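Local coordinates for protein prefoldin beta subunit 1 (Thermococcus sp., PDB 2ZQM) that acts as a molecular chaperone that stabilises a range of proteins, apparently without ATP, during de novo protein folding in archaea, at residues A[53-58]-A[64-69]; A[30-35]-A[83-88]. One frame throughout, in Å; residues are numbered along the deposited sequence.

How the contacts relate
Two long antiparallel helices joined through a beta hairpin make up this prefoldin subunit. From the N terminus, helix 6-47 reaches residues 30-35, the first half of contact 2. The chain then enters strand 55-59, turns, and returns along strand 62-66; contact 1 pairs residues 53-58 with 64-69, closing the small hairpin loop. Helix 68-111 starts within contact 1 and carries residues 83-88 back to 30-35, closing the larger loop. Contact 1 is thus nested inside contact 2. Their centres lie about 26 Å apart and their nearest atoms about 14 Å, so the two do not touch: one lies in the hairpin, the other midway along the helical shaft.

Contact 1 of 2, residues A[53-58]-A[64-69]; sequences AVVYKT and VKTTKD
Strands 55-58 and 64-66 pair as the arms of a beta hairpin, antiparallel but strongly twisted, at 128° between their directions. Lys57 and Val64 form a hydrogen-bonded pair: Lys57 N reaches Val64 O at 2.8 Å and Val64 N reaches Lys57 O at 2.9 Å. Further along, Thr66 N donates to Val55 O over 2.8 Å. Val55, Lys57, Val64 and Thr66 share one face of the sheet. There Val55 CG1 presses on Thr66 CG2 at a tight 3.5 Å, the two side chains lying alongside each other, and Lys57 CG rests 3.7 Å from Val64 CG2. The Lys57 chain bends at chi3 (-65°) and ends in salt bridges with Glu74 and with Glu45 of the third subunit. At the non-hydrogen-bonded pair, Lys65 lays CG over one face of the Tyr56 ring, toward its rim; bends at chi3 and chi4 curl NZ back to 2.6 Å from Tyr56 OH. Where the strands part, a water bridges Ala53 O and Lys68 N, and Thr67 OG1 N-caps helix 68-111. Val55, Tyr56 and Lys57 also pair with a strand of the second subunit and Val64 with one of the third, so this hairpin's backbone bonds belong to a sheet linking subunits.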
loop_
_atom_site.group_PDB
_atom_site.type_symbol
_atom_site.label_atom_id
_atom_site.label_comp_id
_atom_site.label_asym_id
_atom_site.label_seq_id
_atom_site.Cartn_x
_atom_site.Cartn_y
_atom_site.Cartn_z
ATOM N N ALA A 53 9.253 34.841 -5.879
ATOM C CA ALA A 53 8.577 33.761 -6.588
ATOM C C ALA A 53 7.227 33.495 -5.955
ATOM O O ALA A 53 7.082 33.593 -4.742
ATOM C CB ALA A 53 9.418 32.500 -6.541
ATOM N N VAL A 54 6.235 33.176 -6.776
ATOM C CA VAL A 54 4.908 32.853 -6.264
ATOM C C VAL A 54 4.919 31.409 -5.736
ATOM O O VAL A 54 5.397 30.496 -6.415
ATOM C CB VAL A 54 3.835 32.989 -7.373
ATOM C CG1 VAL A 54 4.136 32.033 -8.518
ATOM C CG2 VAL A 54 2.455 32.722 -6.794
ATOM N N VAL A 55 4.413 31.201 -4.521
ATOM C CA VAL A 55 4.384 29.864 -3.938
ATOM C C VAL A 55 3.033 29.569 -3.283
ATOM O O VAL A 55 2.492 30.409 -2.573
ATOM C CB VAL A 55 5.502 29.684 -2.856
ATOM C CG1 VAL A 55 5.486 28.257 -2.319
ATOM C CG2 VAL A 55 6.867 30.000 -3.438
ATOM N N TYR A 56 2.494 28.374 -3.535
ATOM C CA TYR A 56 1.232 27.930 -2.930
ATOM C C TYR A 56 1.558 26.669 -2.139
ATOM O O TYR A 56 2.510 25.967 -2.451
ATOM C CB TYR A 56 0.184 27.564 -3.998
ATOM C CG TYR A 56 -0.329 28.736 -4.799
ATOM C CD1 TYR A 56 -1.504 29.393 -4.441
ATOM C CD2 TYR A 56 0.392 29.220 -5.891
ATOM C CE1 TYR A 56 -1.949 30.513 -5.155
ATOM C CE2 TYR A 56 -0.039 30.332 -6.604
ATOM C CZ TYR A 56 -1.208 30.976 -6.229
ATOM O OH TYR A 56 -1.618 32.086 -6.937
ATOM N N LYS A 57 0.771 26.371 -1.119
ATOM C CA LYS A 57 1.013 25.164 -0.348
ATOM C C LYS A 57 -0.291 24.395 -0.245
ATOM O O LYS A 57 -1.369 24.969 -0.370
ATOM C CB LYS A 57 1.540 25.493 1.057
ATOM C CG LYS A 57 0.601 26.329 1.912
ATOM C CD LYS A 57 1.115 26.452 3.351
ATOM C CE LYS A 57 1.132 25.093 4.054
ATOM N NZ LYS A 57 1.512 25.180 5.514
ATOM N N THR A 58 -0.194 23.091 -0.022
ATOM C CA THR A 58 -1.391 22.278 0.096
ATOM C C THR A 58 -1.721 22.077 1.566
ATOM O O THR A 58 -0.826 21.918 2.400
ATOM C CB THR A 58 -1.209 20.896 -0.577
ATOM O OG1 THR A 58 -0.056 20.250 -0.033
ATOM C CG2 THR A 58 -1.029 21.045 -2.079
ATOM N N VAL A 64 -3.552 26.913 -0.739
ATOM C CA VAL A 64 -3.564 28.326 -0.369
ATOM C C VAL A 64 -2.234 28.989 -0.704
ATOM O O VAL A 64 -1.207 28.324 -0.867
ATOM C CB VAL A 64 -3.861 28.519 1.128
ATOM C CG1 VAL A 64 -5.243 27.966 1.444
ATOM C CG2 VAL A 64 -2.805 27.831 1.960
ATOM N N LYS A 65 -2.252 30.303 -0.823
ATOM C CA LYS A 65 -1.032 30.994 -1.171
ATOM C C LYS A 65 -0.127 31.096 0.056
ATOM O O LYS A 65 -0.601 31.203 1.183
ATOM C CB LYS A 65 -1.361 32.385 -1.718
ATOM C CG LYS A 65 -0.250 32.989 -2.581
ATOM C CD LYS A 65 -0.540 34.433 -2.965
ATOM C CE LYS A 65 -1.826 34.568 -3.761
ATOM N NZ LYS A 65 -1.742 33.937 -5.105
ATOM N N THR A 66 1.178 30.994 -0.159
ATOM C CA THR A 66 2.133 31.159 0.932
ATOM C C THR A 66 3.243 32.012 0.341
ATOM O O THR A 66 2.988 32.736 -0.623
ATOM C CB THR A 66 2.675 29.801 1.459
ATOM O OG1 THR A 66 3.569 30.048 2.552
ATOM C CG2 THR A 66 3.403 29.023 0.381
ATOM N N THR A 67 4.450 31.978 0.909
ATOM C CA THR A 67 5.560 32.748 0.353
ATOM C C THR A 67 6.806 31.888 0.374
ATOM O O THR A 67 6.833 30.842 1.025
ATOM C CB THR A 67 5.894 34.041 1.161
ATOM O OG1 THR A 67 6.421 33.674 2.444
ATOM C CG2 THR A 67 4.656 34.930 1.330
ATOM N N LYS A 68 7.844 32.325 -0.333
ATOM C CA LYS A 68 9.074 31.564 -0.345
ATOM C C LYS A 68 9.627 31.395 1.060
ATOM O O LYS A 68 9.953 30.278 1.466
ATOM C CB LYS A 68 10.138 32.227 -1.215
ATOM C CG LYS A 68 11.466 31.484 -1.173
ATOM C CD LYS A 68 12.569 32.199 -1.952
ATOM C CE LYS A 68 13.896 31.467 -1.800
ATOM N NZ LYS A 68 15.048 32.191 -2.419
ATOM N N ASP A 69 9.728 32.493 1.808
ATOM C CA ASP A 69 10.278 32.412 3.168
ATOM C C ASP A 69 9.488 31.499 4.098
ATOM O O ASP A 69 10.067 30.771 4.907
ATOM C CB ASP A 69 10.399 33.814 3.787
ATOM C CG ASP A 69 11.651 34.542 3.332
ATOM O OD1 ASP A 69 12.314 34.062 2.384
ATOM O OD2 ASP A 69 11.965 35.595 3.919
HETATM O O HOH W 1 7.766 34.333 -2.380
#

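Contact 2 of 2, residues A[30-35]-A[83-88]; sequences QKVQLE and EVRLNA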
loop_
_atom_site.group_PDB
_atom_site.type_symbol
_atom_site.label_atom_id
_atom_site.label_comp_id
_atom_site.label_asym_id
_atom_site.label_seq_id
_atom_site.Cartn_x
_atom_site.Cartn_y
_atom_site.Cartn_z
ATOM N N GLN A 30 14.981 3.636 7.817
ATOM C CA GLN A 30 14.992 3.882 6.382
ATOM C C GLN A 30 13.780 4.681 5.904
ATOM O O GLN A 30 13.881 5.463 4.963
ATOM C CB GLN A 30 15.098 2.556 5.632
ATOM C CG GLN A 30 16.375 1.816 5.954
ATOM C CD GLN A 30 16.486 0.480 5.248
ATOM O OE1 GLN A 30 15.481 -0.160 4.928
ATOM N NE2 GLN A 30 17.716 0.040 5.022
ATOM N N LYS A 31 12.630 4.488 6.533
ATOM C CA LYS A 31 11.481 5.272 6.134
ATOM C C LYS A 31 11.774 6.737 6.500
ATOM O O LYS A 31 11.559 7.649 5.703
ATOM C CB LYS A 31 10.214 4.791 6.841
ATOM C CG LYS A 31 8.972 5.567 6.420
ATOM C CD LYS A 31 7.696 5.003 7.030
ATOM C CE LYS A 31 6.474 5.808 6.584
ATOM N NZ LYS A 31 5.192 5.241 7.090
ATOM N N VAL A 32 12.270 6.963 7.711
ATOM C CA VAL A 32 12.605 8.323 8.135
ATOM C C VAL A 32 13.671 8.944 7.212
ATOM O O VAL A 32 13.573 10.112 6.840
ATOM C CB VAL A 32 13.114 8.346 9.607
ATOM C CG1 VAL A 32 13.729 9.696 9.930
ATOM C CG2 VAL A 32 11.949 8.085 10.569
ATOM N N GLN A 33 14.676 8.150 6.847
ATOM C CA GLN A 33 15.754 8.625 5.977
ATOM C C GLN A 33 15.240 9.030 4.599
ATOM O O GLN A 33 15.716 9.999 4.014
ATOM C CB GLN A 33 16.833 7.546 5.805
ATOM C CG GLN A 33 17.698 7.285 7.028
ATOM C CD GLN A 33 18.746 6.203 6.787
ATOM O OE1 GLN A 33 18.418 5.079 6.396
ATOM N NE2 GLN A 33 20.011 6.537 7.030
ATOM N N LEU A 34 14.270 8.285 4.078
ATOM C CA LEU A 34 13.714 8.586 2.763
ATOM C C LEU A 34 12.965 9.919 2.813
ATOM O O LEU A 34 13.127 10.772 1.938
ATOM C CB LEU A 34 12.777 7.470 2.322
ATOM C CG LEU A 34 11.999 7.732 1.033
ATOM C CD1 LEU A 34 12.955 8.163 -0.088
ATOM C CD2 LEU A 34 11.240 6.471 0.651
ATOM N N GLU A 35 12.140 10.086 3.841
ATOM C CA GLU A 35 11.393 11.312 4.020
ATOM C C GLU A 35 12.342 12.484 4.198
ATOM O O GLU A 35 12.089 13.585 3.696
ATOM C CB GLU A 35 10.505 11.218 5.257
ATOM C CG GLU A 35 9.274 10.367 5.092
ATOM C CD GLU A 35 8.495 10.245 6.392
ATOM O OE1 GLU A 35 8.160 11.297 6.987
ATOM O OE2 GLU A 35 8.222 9.103 6.814
ATOM N N GLU A 83 15.415 14.746 11.499
ATOM C CA GLU A 83 16.762 14.445 11.963
ATOM C C GLU A 83 16.763 14.031 13.434
ATOM O O GLU A 83 17.541 13.168 13.836
ATOM C CB GLU A 83 17.688 15.639 11.718
ATOM C CG GLU A 83 17.896 15.850 10.204
ATOM C CD GLU A 83 18.899 16.923 9.843
ATOM O OE1 GLU A 83 19.216 17.784 10.695
ATOM O OE2 GLU A 83 19.361 16.907 8.680
ATOM N N VAL A 84 15.894 14.636 14.239
ATOM C CA VAL A 84 15.821 14.255 15.649
ATOM C C VAL A 84 15.330 12.801 15.705
ATOM O O VAL A 84 15.836 11.988 16.482
ATOM C CB VAL A 84 14.817 15.131 16.445
ATOM C CG1 VAL A 84 14.558 14.505 17.827
ATOM C CG2 VAL A 84 15.374 16.537 16.640
ATOM N N ARG A 85 14.343 12.481 14.873
ATOM C CA ARG A 85 13.785 11.135 14.852
ATOM C C ARG A 85 14.801 10.138 14.342
ATOM O O ARG A 85 14.917 9.041 14.864
ATOM C CB ARG A 85 12.534 11.088 13.975
ATOM C CG ARG A 85 11.346 11.850 14.546
ATOM C CD ARG A 85 10.145 11.712 13.636
ATOM N NE ARG A 85 9.810 10.305 13.437
ATOM C CZ ARG A 85 9.128 9.854 12.389
ATOM N NH1 ARG A 85 8.714 10.709 11.458
ATOM N NH2 ARG A 85 8.880 8.556 12.262
ATOM N N LEU A 86 15.546 10.534 13.315
ATOM C CA LEU A 86 16.551 9.665 12.737
ATOM C C LEU A 86 17.614 9.321 13.781
ATOM O O LEU A 86 18.002 8.166 13.918
ATOM C CB LEU A 86 17.203 10.343 11.524
ATOM C CG LEU A 86 18.323 9.530 10.862
ATOM C CD1 LEU A 86 17.738 8.225 10.374
ATOM C CD2 LEU A 86 18.950 10.320 9.702
ATOM N N ASN A 87 18.081 10.316 14.524
ATOM C CA ASN A 87 19.094 10.060 15.537
ATOM C C ASN A 87 18.617 9.091 16.608
ATOM O O ASN A 87 19.367 8.217 17.023
ATOM C CB ASN A 87 19.538 11.363 16.199
ATOM C CG ASN A 87 20.355 12.226 15.271
ATOM O OD1 ASN A 87 20.796 11.768 14.215
ATOM N ND2 ASN A 87 20.575 13.477 15.660
ATOM N N ALA A 88 17.380 9.246 17.065
ATOM C CA ALA A 88 16.854 8.351 18.091
ATOM C C ALA A 88 16.843 6.910 17.581
ATOM O O ALA A 88 17.237 5.980 18.304
ATOM C CB ALA A 88 15.458 8.781 18.495
HETATM O O HOH W 2 7.998 7.422 9.345
#
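Val32 and Leu86 meet where two long helices of a prefoldin coiled coil run antiparallel, their local axes 9.5 Å apart at an angle of 154°. The apolar part of the contact centres on Val32, whose side chain starts out toward the partner helix and whose two methyls divide the work. CG1, anti to the backbone N (chi1 168°), lies 3.9 Å from Leu86 CB. In one of its two conformers Gln33 also brings CG near Leu86 CD1, a less certain contact in which the side chains cross at about a right angle. Leu82 and Leu89, from the neighbouring turns of helix 68-111, also pack on Val32, while Leu86 touches Lys29 and Leu36 of helix 6-47.

A second kind of contact joins a methyl to a flat cation. Val32 CG2 sits over one face of the Arg85 guanidinium, displaced toward its rim, and comes within 3.5 Å of NH2. A bend at chi3 (57°) brings the guanidinium beside Val32, with that face toward the methyl.

The polar interactions are indirect. Glu35 OE1 and Arg85 NH1 stand 4.5 Å apart, beyond a salt bridge, and a water spans the gap beside them: it donates to Glu35 OE2 over 3.0 Å and accepts from Arg85 NH2 over 3.3 Å.

With no direct hydrogen bond between these two segments, cohesion here rests on contact of the buried valine with the leucine across from it and with the arginine's guanidinium; the opposite charges at the margin probably add a modest, water-mediated attraction.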